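Local coordinates for WGR domain-containing protein (Bacteroides fragilis, PDB 2RA8) that is of unknown function but joins a WGR domain to leucine-rich repeats, an architecture consistent with a binding or scaffolding role, at residues K14-D19 with G54-E59; V4-D9 with K74-E79; E79-A84 with P107-I112; K180-L185 with L198-G203; K310-K315 with M333-S338. One frame throughout, in Å; residues are numbered along the deposited sequence.

In the fold
Interactions 1 and 2 belong to the antiparallel sheet of the WGR domain, where their strands 13-21 and 3-8 are neighbours. Interaction 1 is a partly buried, wholly apolar helix-on-sheet contact; interaction 2 is a surface contact with one apolar pair, and otherwise a Q8 amide packed against the M76 methyl and the E79 side chain. Interaction 3 shares E79 with interaction 2 and begins the ten-stranded parallel sheet, which interaction 4 continues in a buried position and interaction 5 ends at the last strand pair. All three include parallel backbone hydrogen bonding and a water; interaction 4 has just one such backbone bond and adds a hydroxyl pair, while 3 and 5 add marked apolar packing.

Interaction 1: residues K14-D19 with G54-E59; sequences KFWSID and GKLIAE
W16 and I18, alternate residues of strand 13-21, meet L56 and I57 on helix 46-62 through carbon contacts, with no hydrogen bond between the segments. The indole of W16 has CG anti to the backbone N (chi1 178°), and its six-membered ring does the touching: CZ2 lies 3.8 Å from L56 CB, and CH2 lies 4.0 Å from I57 CG1. Its side chain crosses those of both at about a right angle. I18 divides its branches between the same two residues. CG1 is anti to the backbone N (chi1 -173°), and with chi2 also extended its CD1 lies 3.8 Å from L56 CD1, while CG2 is 3.7 Å from I57 CD1. On the helix, L56 CG and I57 CG1 both stand anti to the carbonyl carbon, beside the backbone N. K60 adds a cation-pi contact to W16. The segment axes, 9.8 Å apart, run nearly antiparallel at 158°. An amphipathic helix laid over one face of an antiparallel sheet is the arrangement found here, inside the WGR domain.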
# COMPACT_ATOMS: atom_id res chain seq x y z
N LYS A 14 4.93 -6.62 -17.50
CA LYS A 14 4.73 -8.05 -17.37
C LYS A 14 3.71 -8.70 -18.27
O LYS A 14 2.95 -8.02 -18.97
CB LYS A 14 4.40 -8.39 -15.90
CG LYS A 14 3.55 -7.37 -15.19
CD LYS A 14 3.43 -7.70 -13.70
CE LYS A 14 2.75 -6.59 -12.91
NZ LYS A 14 1.37 -6.33 -13.42
N PHE A 15 3.72 -10.04 -18.26
CA PHE A 15 2.80 -10.85 -19.06
C PHE A 15 2.11 -11.84 -18.17
O PHE A 15 2.58 -12.20 -17.09
CB PHE A 15 3.54 -11.63 -20.17
CG PHE A 15 4.38 -12.77 -19.66
CD1 PHE A 15 5.63 -12.53 -19.10
CD2 PHE A 15 3.90 -14.07 -19.70
CE1 PHE A 15 6.39 -13.57 -18.58
CE2 PHE A 15 4.66 -15.12 -19.17
CZ PHE A 15 5.91 -14.87 -18.61
N TRP A 16 0.97 -12.32 -18.67
CA TRP A 16 0.15 -13.29 -17.97
C TRP A 16 -0.49 -14.11 -19.05
O TRP A 16 -1.10 -13.56 -19.97
CB TRP A 16 -0.92 -12.57 -17.13
CG TRP A 16 -1.87 -13.46 -16.38
CD1 TRP A 16 -1.68 -14.00 -15.13
CD2 TRP A 16 -3.15 -13.91 -16.82
NE1 TRP A 16 -2.78 -14.75 -14.77
CE2 TRP A 16 -3.69 -14.72 -15.79
CE3 TRP A 16 -3.90 -13.71 -17.99
CZ2 TRP A 16 -4.95 -15.32 -15.89
CZ3 TRP A 16 -5.15 -14.32 -18.10
CH2 TRP A 16 -5.67 -15.11 -17.05
N SER A 17 -0.32 -15.43 -19.00
CA SER A 17 -0.93 -16.30 -20.00
C SER A 17 -1.74 -17.37 -19.33
O SER A 17 -1.44 -17.79 -18.20
CB SER A 17 0.14 -16.93 -20.92
OG SER A 17 0.89 -17.94 -20.27
N ILE A 18 -2.79 -17.82 -20.02
CA ILE A 18 -3.65 -18.86 -19.48
C ILE A 18 -4.00 -19.87 -20.52
O ILE A 18 -4.18 -19.55 -21.70
CB ILE A 18 -4.94 -18.24 -18.85
CG1 ILE A 18 -5.74 -19.33 -18.13
CG2 ILE A 18 -5.78 -17.56 -19.94
CD1 ILE A 18 -6.87 -18.79 -17.25
N ASP A 19 -4.08 -21.13 -20.09
CA ASP A 19 -4.40 -22.23 -20.99
C ASP A 19 -5.16 -23.26 -20.24
O ASP A 19 -4.84 -23.54 -19.08
CB ASP A 19 -3.09 -22.84 -21.53
CG ASP A 19 -3.32 -23.78 -22.71
OD1 ASP A 19 -4.32 -23.63 -23.43
OD2 ASP A 19 -2.47 -24.68 -22.91
N GLY A 54 -12.39 -18.27 -17.59
CA GLY A 54 -13.11 -17.11 -18.08
C GLY A 54 -13.06 -15.97 -17.09
O GLY A 54 -12.82 -14.82 -17.47
N LYS A 55 -13.27 -16.28 -15.81
CA LYS A 55 -13.26 -15.24 -14.79
C LYS A 55 -11.89 -14.61 -14.61
O LYS A 55 -11.78 -13.41 -14.36
CB LYS A 55 -13.75 -15.81 -13.45
CG LYS A 55 -15.19 -16.33 -13.51
CD LYS A 55 -15.78 -16.55 -12.13
CE LYS A 55 -16.04 -15.23 -11.41
NZ LYS A 55 -16.72 -15.44 -10.09
N LEU A 56 -10.84 -15.42 -14.72
CA LEU A 56 -9.48 -14.91 -14.58
C LEU A 56 -9.18 -13.94 -15.71
O LEU A 56 -8.64 -12.85 -15.49
CB LEU A 56 -8.47 -16.06 -14.61
CG LEU A 56 -8.52 -17.03 -13.42
CD1 LEU A 56 -7.50 -18.14 -13.61
CD2 LEU A 56 -8.22 -16.26 -12.14
N ILE A 57 -9.52 -14.35 -16.92
CA ILE A 57 -9.30 -13.51 -18.10
C ILE A 57 -10.03 -12.20 -17.96
O ILE A 57 -9.43 -11.13 -18.05
CB ILE A 57 -9.74 -14.27 -19.38
CG1 ILE A 57 -8.73 -15.39 -19.66
CG2 ILE A 57 -9.85 -13.31 -20.57
CD1 ILE A 57 -9.11 -16.29 -20.82
N ALA A 58 -11.34 -12.26 -17.70
CA ALA A 58 -12.14 -11.04 -17.55
C ALA A 58 -11.51 -10.11 -16.55
O ALA A 58 -11.46 -8.89 -16.75
CB ALA A 58 -13.56 -11.40 -17.10
N GLU A 59 -11.03 -10.68 -15.45
CA GLU A 59 -10.39 -9.92 -14.39
C GLU A 59 -9.12 -9.23 -14.86
O GLU A 59 -8.87 -8.06 -14.52
CB GLU A 59 -10.06 -10.84 -13.22
CG GLU A 59 -9.48 -10.15 -12.01
CD GLU A 59 -9.02 -11.15 -10.96
OE1 GLU A 59 -9.73 -12.15 -10.74
OE2 GLU A 59 -7.94 -10.93 -10.36

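Interaction 2: residues V4-D9 with K74-E79; sequences VFVFQD and KEMKVE
Strand 3-8 of the WGR-domain sheet is met here by the connection that follows helix 70-75 and leads into the first strand of the parallel sheet, and the side chains V6 and Q8 on the strand face M76 and E79 on the connection. M76 is selenomethionine. Its CG stands anti to the carbonyl carbon (chi1 -72°) and the chain bends at its last torsion, chi3 77°, which turns CE toward the strand, where it meets both V6 and Q8. That methyl lies 4.2 Å from V6 CG1, the apolar pair of the contact, and 3.6 Å from Q8 CD in the terminal amide. The Q8 chain is extended beyond CG and crosses the side chain of M76 obliquely. E79 also approaches this amide, with its own extended chain at about a right angle to that of Q8. The amide and carboxylate planes are nearly parallel, 20° apart, with the Q8 amide offset above the carboxylate plane rather than lying in it. A73 of helix 70-75 also packs on V6, so the apolar end continues into the helix. The two segments bury 193 Å² in all. With no clear hydrogen bond between them, the contact depends on packing, apolar at V6 and with its polar groups gathered at the Q8 and E79 end.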
# COMPACT_ATOMS: atom_id res chain seq x y z
N VAL A 4 -2.27 -15.19 -24.35
CA VAL A 4 -1.26 -14.35 -23.70
C VAL A 4 -1.68 -12.91 -23.55
O VAL A 4 -2.22 -12.31 -24.48
CB VAL A 4 0.05 -14.42 -24.50
CG1 VAL A 4 1.17 -13.72 -23.73
CG2 VAL A 4 0.41 -15.87 -24.77
N PHE A 5 -1.43 -12.35 -22.37
CA PHE A 5 -1.79 -10.96 -22.09
C PHE A 5 -0.61 -10.19 -21.54
O PHE A 5 0.27 -10.77 -20.90
CB PHE A 5 -2.97 -10.91 -21.10
CG PHE A 5 -4.19 -11.66 -21.57
CD1 PHE A 5 -4.23 -13.06 -21.54
CD2 PHE A 5 -5.30 -10.98 -22.04
CE1 PHE A 5 -5.36 -13.75 -21.97
CE2 PHE A 5 -6.44 -11.67 -22.47
CZ PHE A 5 -6.46 -13.05 -22.43
N VAL A 6 -0.58 -8.88 -21.79
CA VAL A 6 0.51 -8.02 -21.35
C VAL A 6 0.06 -6.73 -20.69
O VAL A 6 -0.88 -6.09 -21.15
CB VAL A 6 1.41 -7.67 -22.57
CG1 VAL A 6 2.49 -6.68 -22.16
CG2 VAL A 6 2.03 -8.93 -23.13
N PHE A 7 0.75 -6.34 -19.62
CA PHE A 7 0.44 -5.10 -18.91
C PHE A 7 1.70 -4.27 -18.79
O PHE A 7 2.71 -4.75 -18.28
CB PHE A 7 -0.10 -5.37 -17.50
CG PHE A 7 -0.54 -4.12 -16.78
CD1 PHE A 7 -1.77 -3.54 -17.06
CD2 PHE A 7 0.29 -3.50 -15.85
CE1 PHE A 7 -2.17 -2.36 -16.43
CE2 PHE A 7 -0.10 -2.33 -15.21
CZ PHE A 7 -1.33 -1.76 -15.51
N GLN A 8 1.64 -3.01 -19.24
CA GLN A 8 2.79 -2.11 -19.19
C GLN A 8 2.50 -0.67 -18.80
O GLN A 8 1.69 0.00 -19.42
CB GLN A 8 3.48 -2.04 -20.56
CG GLN A 8 4.30 -3.25 -20.97
CD GLN A 8 4.83 -3.09 -22.38
OE1 GLN A 8 4.05 -3.01 -23.33
NE2 GLN A 8 6.15 -3.04 -22.53
N ASP A 9 3.17 -0.20 -17.75
CA ASP A 9 3.05 1.19 -17.33
C ASP A 9 4.39 1.58 -16.74
O ASP A 9 5.37 0.84 -16.92
CB ASP A 9 1.87 1.42 -16.36
CG ASP A 9 2.05 0.77 -15.00
OD1 ASP A 9 3.08 0.14 -14.74
OD2 ASP A 9 1.12 0.91 -14.18
N LYS A 74 6.48 -12.85 -26.37
CA LYS A 74 7.71 -13.58 -26.10
C LYS A 74 8.94 -12.76 -26.39
O LYS A 74 9.94 -12.87 -25.69
CB LYS A 74 7.81 -14.85 -26.94
CG LYS A 74 7.08 -16.06 -26.37
CD LYS A 74 7.31 -17.27 -27.27
CE LYS A 74 6.60 -18.51 -26.75
NZ LYS A 74 6.69 -19.64 -27.72
N GLU A 75 8.88 -11.93 -27.43
CA GLU A 75 10.03 -11.12 -27.78
C GLU A 75 10.04 -9.74 -27.17
O GLU A 75 11.00 -9.00 -27.34
CB GLU A 75 10.14 -11.01 -29.30
CG GLU A 75 10.33 -12.35 -29.99
CD GLU A 75 11.51 -13.13 -29.44
OE1 GLU A 75 12.63 -12.57 -29.42
OE2 GLU A 75 11.32 -14.29 -29.02
N MSE A 76 8.98 -9.37 -26.46
CA MSE A 76 8.93 -8.05 -25.84
C MSE A 76 9.88 -7.92 -24.68
O MSE A 76 10.13 -8.89 -23.96
CB MSE A 76 7.50 -7.73 -25.37
CG MSE A 76 6.52 -7.45 -26.51
SE MSE A 76 4.70 -7.10 -25.88
CE MSE A 76 4.96 -5.28 -25.27
N LYS A 77 10.42 -6.73 -24.49
CA LYS A 77 11.37 -6.48 -23.40
C LYS A 77 10.86 -5.38 -22.51
O LYS A 77 9.97 -4.62 -22.90
CB LYS A 77 12.73 -6.05 -23.97
CG LYS A 77 13.35 -7.05 -24.94
CD LYS A 77 13.87 -8.29 -24.24
CE LYS A 77 14.23 -9.37 -25.25
NZ LYS A 77 15.12 -8.82 -26.32
N VAL A 78 11.40 -5.31 -21.30
CA VAL A 78 11.02 -4.27 -20.34
C VAL A 78 11.34 -2.94 -20.99
O VAL A 78 12.45 -2.74 -21.49
CB VAL A 78 11.83 -4.38 -19.03
CG1 VAL A 78 11.49 -3.22 -18.11
CG2 VAL A 78 11.52 -5.70 -18.32
N GLU A 79 10.38 -2.03 -21.03
CA GLU A 79 10.65 -0.73 -21.64
C GLU A 79 10.38 0.43 -20.71
O GLU A 79 10.20 1.56 -21.16
CB GLU A 79 9.84 -0.56 -22.94
CG GLU A 79 8.35 -0.54 -22.75
CD GLU A 79 7.61 -0.30 -24.05
OE1 GLU A 79 6.42 0.07 -23.98
OE2 GLU A 79 8.21 -0.50 -25.13

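Interaction 3: residues E79-A84 with P107-I112; sequences EAKKYA and PSLKQI
L109 packs tightly against strand 80-83: its CD1 is 3.4 Å from K81 CB, closer than usual for two carbons, and meets Y83 OH at the ring edge, tip to tip. I112 CD1 lies 3.5 Å from Y83 CE1, the two side chains crossing at about a right angle, and I100 of helix 96-102 touches both residues. The hydroxyl of Y83 is hydrogen-bonded to D103, which also forms a salt bridge with K81. Between the segments runs the first parallel strand pairing of the leucine-rich-repeat sheet, A80 opposite Q111 and K81 opposite I112. E79 O accepts two N-H groups, from K110 N at 2.7 Å and Q111 N at 3.0 Å. K81 N donates to Q111 O at 3.2 Å from above its carbonyl plane. The other end is looser and wetter. There a water donates to E79 OE1 (2.6 Å) and to Q111 OE1 (2.9 Å), while E79 OE2 and K110 NZ stay 4.5 Å apart, beyond a salt bridge.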
# COMPACT_ATOMS: atom_id res chain seq x y z
N GLU A 79 10.38 -2.03 -21.03
CA GLU A 79 10.65 -0.73 -21.64
C GLU A 79 10.38 0.43 -20.71
O GLU A 79 10.20 1.56 -21.16
CB GLU A 79 9.84 -0.56 -22.94
CG GLU A 79 8.35 -0.54 -22.75
CD GLU A 79 7.61 -0.30 -24.05
OE1 GLU A 79 6.42 0.07 -23.98
OE2 GLU A 79 8.21 -0.50 -25.13
N ALA A 80 10.36 0.15 -19.41
CA ALA A 80 10.15 1.16 -18.39
C ALA A 80 11.08 0.87 -17.26
O ALA A 80 11.33 -0.29 -16.94
CB ALA A 80 8.69 1.14 -17.89
N LYS A 81 11.62 1.92 -16.65
CA LYS A 81 12.51 1.68 -15.54
C LYS A 81 12.56 2.85 -14.60
O LYS A 81 12.30 3.99 -14.99
CB LYS A 81 13.92 1.36 -16.07
CG LYS A 81 14.81 0.64 -15.06
CD LYS A 81 16.13 0.22 -15.69
CE LYS A 81 16.99 -0.57 -14.72
NZ LYS A 81 18.30 -0.97 -15.31
N LYS A 82 12.89 2.55 -13.35
CA LYS A 82 13.00 3.56 -12.31
C LYS A 82 14.44 3.66 -11.86
O LYS A 82 15.07 2.64 -11.57
CB LYS A 82 12.13 3.18 -11.12
CG LYS A 82 12.23 4.14 -9.94
CD LYS A 82 11.27 3.73 -8.84
CE LYS A 82 11.35 4.66 -7.64
NZ LYS A 82 10.28 4.32 -6.67
N TYR A 83 14.97 4.87 -11.81
CA TYR A 83 16.33 5.09 -11.36
C TYR A 83 16.28 5.84 -10.07
O TYR A 83 15.73 6.94 -10.00
CB TYR A 83 17.13 5.88 -12.39
CG TYR A 83 17.31 5.17 -13.70
CD1 TYR A 83 16.36 5.30 -14.72
CD2 TYR A 83 18.41 4.36 -13.92
CE1 TYR A 83 16.52 4.65 -15.93
CE2 TYR A 83 18.59 3.70 -15.14
CZ TYR A 83 17.64 3.85 -16.13
OH TYR A 83 17.80 3.22 -17.33
N ALA A 84 16.86 5.24 -9.04
CA ALA A 84 16.86 5.85 -7.73
C ALA A 84 18.13 5.58 -6.98
O ALA A 84 18.74 4.52 -7.15
CB ALA A 84 15.67 5.34 -6.93
N PRO A 107 18.83 3.18 -23.97
CA PRO A 107 18.27 3.46 -25.30
C PRO A 107 17.02 2.67 -25.62
O PRO A 107 16.20 3.10 -26.44
CB PRO A 107 19.42 3.09 -26.25
CG PRO A 107 20.63 3.34 -25.43
CD PRO A 107 20.23 2.75 -24.09
N SER A 108 16.86 1.52 -24.98
CA SER A 108 15.70 0.68 -25.24
C SER A 108 14.47 1.01 -24.43
O SER A 108 13.38 0.51 -24.72
CB SER A 108 16.05 -0.79 -25.01
OG SER A 108 16.42 -1.02 -23.66
N LEU A 109 14.61 1.85 -23.41
CA LEU A 109 13.47 2.21 -22.58
C LEU A 109 12.61 3.26 -23.21
O LEU A 109 13.11 4.19 -23.84
CB LEU A 109 13.91 2.72 -21.22
CG LEU A 109 14.69 1.75 -20.34
CD1 LEU A 109 15.06 2.47 -19.06
CD2 LEU A 109 13.85 0.51 -20.05
N LYS A 110 11.30 3.13 -23.03
CA LYS A 110 10.36 4.10 -23.58
C LYS A 110 9.88 5.01 -22.47
O LYS A 110 9.48 6.15 -22.72
CB LYS A 110 9.17 3.38 -24.20
CG LYS A 110 8.59 4.09 -25.40
CD LYS A 110 9.41 3.81 -26.65
CE LYS A 110 9.08 2.43 -27.20
NZ LYS A 110 9.87 2.14 -28.43
N GLN A 111 9.91 4.50 -21.24
CA GLN A 111 9.49 5.29 -20.09
C GLN A 111 10.53 5.27 -19.01
O GLN A 111 11.20 4.26 -18.80
CB GLN A 111 8.17 4.75 -19.50
CG GLN A 111 6.96 5.03 -20.37
CD GLN A 111 6.76 4.00 -21.46
OE1 GLN A 111 6.18 4.29 -22.51
NE2 GLN A 111 7.21 2.77 -21.21
N ILE A 112 10.67 6.41 -18.33
CA ILE A 112 11.64 6.53 -17.26
C ILE A 112 11.04 7.22 -16.05
O ILE A 112 10.27 8.17 -16.17
CB ILE A 112 12.92 7.28 -17.74
CG1 ILE A 112 13.95 7.33 -16.61
CG2 ILE A 112 12.58 8.70 -18.21
CD1 ILE A 112 15.35 7.76 -17.06
O HOH W 1 5.66 2.44 -24.74

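Interaction 4: residues K180-L185 with L198-G203; sequences KGTNNL and LEIISG
T182 and S202 are brought together by their first torsions: T182 OG1 sits between its backbone N and carbonyl carbon (chi1 52°), while S202 OG is anti to its backbone N (chi1 -175°). The two hydroxyls then lie 2.6 Å apart in a short hydrogen bond, in which either could be the donor. T182 CG2, anti to the carbonyl carbon, lies against both S202 (3.6 Å to its CB) and I200 (3.7 Å to its CG2), so the methyl packs beside the hydroxyl bond. S202 OG has a further partner in the backbone N of G204, and a water accepts from G203 N at 2.9 Å while lying 3.3 Å from T182 OG1. Both threonine and serine are buried, and these bonds account for their hydroxyls. Backbone pairing adds a bond from G181 N to I201 O, 2.9 Å with an N-H...O angle of 165°, nearly along the C=O axis. K180 is paired in parallel with I201, and its CG lies 4.1 Å from I201 CB. Beyond this, a type II turn from T182 to L185 is closed by L185 N bonding to T182 O. The contact joins the end of strand 176-180 and its following loop to strand 197-201, with strand 223-227 on the far side of the latter, touching I200 through L226.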
# COMPACT_ATOMS: atom_id res chain seq x y z
N LYS A 180 5.58 14.40 -9.25
CA LYS A 180 5.16 14.34 -7.86
C LYS A 180 6.07 15.25 -7.07
O LYS A 180 7.28 15.11 -7.14
CB LYS A 180 5.27 12.90 -7.33
CG LYS A 180 4.89 12.74 -5.86
CD LYS A 180 4.92 11.26 -5.47
CE LYS A 180 4.66 11.09 -3.98
NZ LYS A 180 4.50 9.66 -3.60
N GLY A 181 5.48 16.19 -6.31
CA GLY A 181 6.26 17.14 -5.54
C GLY A 181 6.20 18.45 -6.31
O GLY A 181 6.44 18.45 -7.52
N THR A 182 5.89 19.56 -5.65
CA THR A 182 5.78 20.82 -6.38
C THR A 182 6.55 22.02 -5.86
O THR A 182 6.43 23.12 -6.42
CB THR A 182 4.30 21.21 -6.51
OG1 THR A 182 3.68 21.17 -5.22
CG2 THR A 182 3.58 20.24 -7.45
N ASN A 183 7.32 21.85 -4.79
CA ASN A 183 8.11 22.96 -4.25
C ASN A 183 9.08 23.49 -5.30
O ASN A 183 9.96 22.77 -5.76
CB ASN A 183 8.92 22.52 -3.02
CG ASN A 183 8.05 22.23 -1.80
OD1 ASN A 183 8.55 21.77 -0.77
ND2 ASN A 183 6.75 22.51 -1.91
N ASN A 184 8.92 24.76 -5.66
CA ASN A 184 9.80 25.40 -6.65
C ASN A 184 9.74 24.73 -8.00
O ASN A 184 10.73 24.74 -8.74
CB ASN A 184 11.25 25.40 -6.15
CG ASN A 184 11.45 26.24 -4.91
OD1 ASN A 184 12.19 25.85 -4.00
ND2 ASN A 184 10.81 27.40 -4.87
N LEU A 185 8.60 24.16 -8.34
CA LEU A 185 8.44 23.48 -9.62
C LEU A 185 7.94 24.41 -10.69
O LEU A 185 7.19 25.33 -10.43
CB LEU A 185 7.45 22.30 -9.49
CG LEU A 185 6.94 21.68 -10.79
CD1 LEU A 185 8.10 21.02 -11.54
CD2 LEU A 185 5.85 20.67 -10.51
N LEU A 198 -0.93 14.66 -18.64
CA LEU A 198 -0.24 15.48 -17.66
C LEU A 198 -0.89 15.33 -16.31
O LEU A 198 -2.06 15.69 -16.14
CB LEU A 198 -0.29 16.96 -18.07
CG LEU A 198 0.25 17.97 -17.05
CD1 LEU A 198 1.72 17.65 -16.73
CD2 LEU A 198 0.11 19.39 -17.60
N GLU A 199 -0.14 14.79 -15.36
CA GLU A 199 -0.66 14.62 -14.01
C GLU A 199 0.35 15.13 -13.04
O GLU A 199 1.53 14.77 -13.10
CB GLU A 199 -0.94 13.14 -13.70
CG GLU A 199 -1.14 12.85 -12.19
CD GLU A 199 -1.68 11.44 -11.93
OE1 GLU A 199 -1.29 10.50 -12.66
OE2 GLU A 199 -2.48 11.27 -10.99
N ILE A 200 -0.09 15.99 -12.13
CA ILE A 200 0.81 16.54 -11.13
C ILE A 200 0.26 16.23 -9.76
O ILE A 200 -0.87 16.56 -9.43
CB ILE A 200 0.97 18.07 -11.32
CG1 ILE A 200 1.52 18.37 -12.74
CG2 ILE A 200 1.92 18.62 -10.27
CD1 ILE A 200 1.67 19.85 -13.05
N ILE A 201 1.08 15.54 -8.97
CA ILE A 201 0.72 15.14 -7.61
C ILE A 201 1.39 16.13 -6.68
O ILE A 201 2.62 16.29 -6.72
CB ILE A 201 1.22 13.71 -7.32
CG1 ILE A 201 0.58 12.75 -8.33
CG2 ILE A 201 0.84 13.28 -5.91
CD1 ILE A 201 1.26 11.39 -8.41
N SER A 202 0.65 16.70 -5.78
CA SER A 202 1.15 17.82 -4.97
C SER A 202 0.50 17.76 -3.62
O SER A 202 -0.72 17.39 -3.51
CB SER A 202 0.72 19.11 -5.62
OG SER A 202 1.23 20.24 -4.99
N GLY A 203 1.24 18.25 -2.60
CA GLY A 203 0.62 18.49 -1.25
C GLY A 203 0.07 19.92 -1.11
O GLY A 203 -0.64 20.25 -0.20
O HOH W 2 4.06 18.94 -2.88

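Interaction 5: residues K310-K315 with M333-S338; sequences KFINMK and MKIDVS
I312 and I335 face each other in the last parallel strand pair of the leucine-rich-repeat sheet, whose strands 311-313 and 334-336 are the two strands of a beta-alpha-beta unit whose crossover runs through helix 321-330. Their directions differ by only 6°. Backbone hydrogen bonds alternate across the pair: I312 N gives to K334 O and D336 N to I312 O, each 3.2 Å, then M314 N to D336 O at 2.8 Å. Apolar contacts gather on the face of I312 and I335. Selenomethionine M333 places SE 3.8 Å from I312 CD1, and the CE of selenomethionine M314 lies 3.6 Å from V337 CG1; L327 and Q328 of the helix touch I335. On the other face, F311 and D336 lie side by side, pointing the same way, and K334 NZ comes within 3.4 Å of F311 CE1. Polar side chains finish the strand ends. N313 OD1 and D336 OD1 each form an Asx turn, to K315 N and S338 N, and a water donates to N313 OD1 and D336 OD2, bridging the strands. D336 OD1 also takes the hydroxyl of S338 on its syn lone pair, with S338 OG at 2.7 Å.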
# COMPACT_ATOMS: atom_id res chain seq x y z
N LYS A 310 -18.31 8.37 -19.19
CA LYS A 310 -18.07 6.94 -19.10
C LYS A 310 -17.63 6.57 -17.70
O LYS A 310 -17.74 5.41 -17.29
CB LYS A 310 -16.99 6.52 -20.10
CG LYS A 310 -17.48 6.48 -21.54
CD LYS A 310 -16.36 6.74 -22.57
CE LYS A 310 -15.26 5.68 -22.55
NZ LYS A 310 -14.30 5.87 -21.44
N PHE A 311 -17.15 7.55 -16.95
CA PHE A 311 -16.66 7.28 -15.60
C PHE A 311 -16.56 8.53 -14.76
O PHE A 311 -16.10 9.58 -15.22
CB PHE A 311 -15.28 6.60 -15.71
CG PHE A 311 -14.62 6.28 -14.39
CD1 PHE A 311 -15.33 5.67 -13.35
CD2 PHE A 311 -13.26 6.53 -14.21
CE1 PHE A 311 -14.68 5.31 -12.16
CE2 PHE A 311 -12.62 6.17 -13.02
CZ PHE A 311 -13.33 5.56 -12.00
N ILE A 312 -17.01 8.41 -13.52
CA ILE A 312 -16.92 9.51 -12.58
C ILE A 312 -16.17 8.94 -11.41
O ILE A 312 -16.69 8.08 -10.69
CB ILE A 312 -18.30 10.01 -12.12
CG1 ILE A 312 -19.10 10.51 -13.34
CG2 ILE A 312 -18.13 11.14 -11.11
CD1 ILE A 312 -20.48 11.09 -12.97
N ASN A 313 -14.93 9.39 -11.23
CA ASN A 313 -14.09 8.91 -10.14
C ASN A 313 -14.25 9.72 -8.89
O ASN A 313 -13.93 10.91 -8.86
CB ASN A 313 -12.61 8.92 -10.58
CG ASN A 313 -11.69 8.30 -9.55
OD1 ASN A 313 -12.09 7.40 -8.81
ND2 ASN A 313 -10.45 8.76 -9.50
N MSE A 314 -14.76 9.08 -7.84
CA MSE A 314 -14.97 9.73 -6.55
C MSE A 314 -14.28 8.92 -5.47
O MSE A 314 -14.68 8.94 -4.31
CB MSE A 314 -16.46 9.85 -6.25
CG MSE A 314 -17.22 10.71 -7.27
SE MSE A 314 -19.13 10.88 -6.92
CE MSE A 314 -19.78 9.43 -8.01
N LYS A 315 -13.24 8.20 -5.87
CA LYS A 315 -12.46 7.37 -4.96
C LYS A 315 -11.87 8.25 -3.89
O LYS A 315 -11.14 9.19 -4.18
CB LYS A 315 -11.38 6.64 -5.74
CG LYS A 315 -10.66 5.53 -4.99
CD LYS A 315 -9.96 4.62 -5.98
CE LYS A 315 -8.80 3.87 -5.35
NZ LYS A 315 -9.21 3.11 -4.14
N MSE A 333 -23.65 5.44 -15.57
CA MSE A 333 -22.30 5.01 -15.91
C MSE A 333 -21.51 4.52 -14.73
O MSE A 333 -21.95 4.59 -13.58
CB MSE A 333 -21.53 6.14 -16.60
CG MSE A 333 -20.89 7.16 -15.67
SE MSE A 333 -22.13 8.08 -14.51
CE MSE A 333 -22.94 9.24 -15.82
N LYS A 334 -20.33 4.01 -15.02
CA LYS A 334 -19.45 3.49 -13.99
C LYS A 334 -19.00 4.61 -13.09
O LYS A 334 -18.69 5.71 -13.56
CB LYS A 334 -18.23 2.84 -14.64
CG LYS A 334 -17.21 2.26 -13.67
CD LYS A 334 -16.06 1.59 -14.42
CE LYS A 334 -15.08 0.93 -13.47
NZ LYS A 334 -14.46 1.90 -12.53
N ILE A 335 -18.99 4.36 -11.78
CA ILE A 335 -18.53 5.35 -10.82
C ILE A 335 -17.78 4.65 -9.73
O ILE A 335 -18.04 3.47 -9.44
CB ILE A 335 -19.69 6.16 -10.18
CG1 ILE A 335 -20.62 5.22 -9.39
CG2 ILE A 335 -20.47 6.91 -11.26
CD1 ILE A 335 -21.64 5.95 -8.53
N ASP A 336 -16.83 5.34 -9.13
CA ASP A 336 -16.07 4.77 -8.04
C ASP A 336 -16.28 5.63 -6.82
O ASP A 336 -15.75 6.74 -6.72
CB ASP A 336 -14.58 4.73 -8.38
CG ASP A 336 -13.78 3.90 -7.39
OD1 ASP A 336 -14.15 3.90 -6.19
OD2 ASP A 336 -12.78 3.27 -7.80
N VAL A 337 -17.06 5.12 -5.88
CA VAL A 337 -17.33 5.86 -4.65
C VAL A 337 -16.66 5.20 -3.48
O VAL A 337 -16.99 5.48 -2.33
CB VAL A 337 -18.85 5.97 -4.40
CG1 VAL A 337 -19.45 7.01 -5.33
CG2 VAL A 337 -19.52 4.63 -4.65
N SER A 338 -15.68 4.35 -3.77
CA SER A 338 -14.94 3.61 -2.75
C SER A 338 -14.12 4.49 -1.86
O SER A 338 -13.96 5.68 -2.12
CB SER A 338 -14.01 2.57 -3.41
OG SER A 338 -12.86 3.19 -3.96
O HOH W 3 -10.79 5.07 -9.15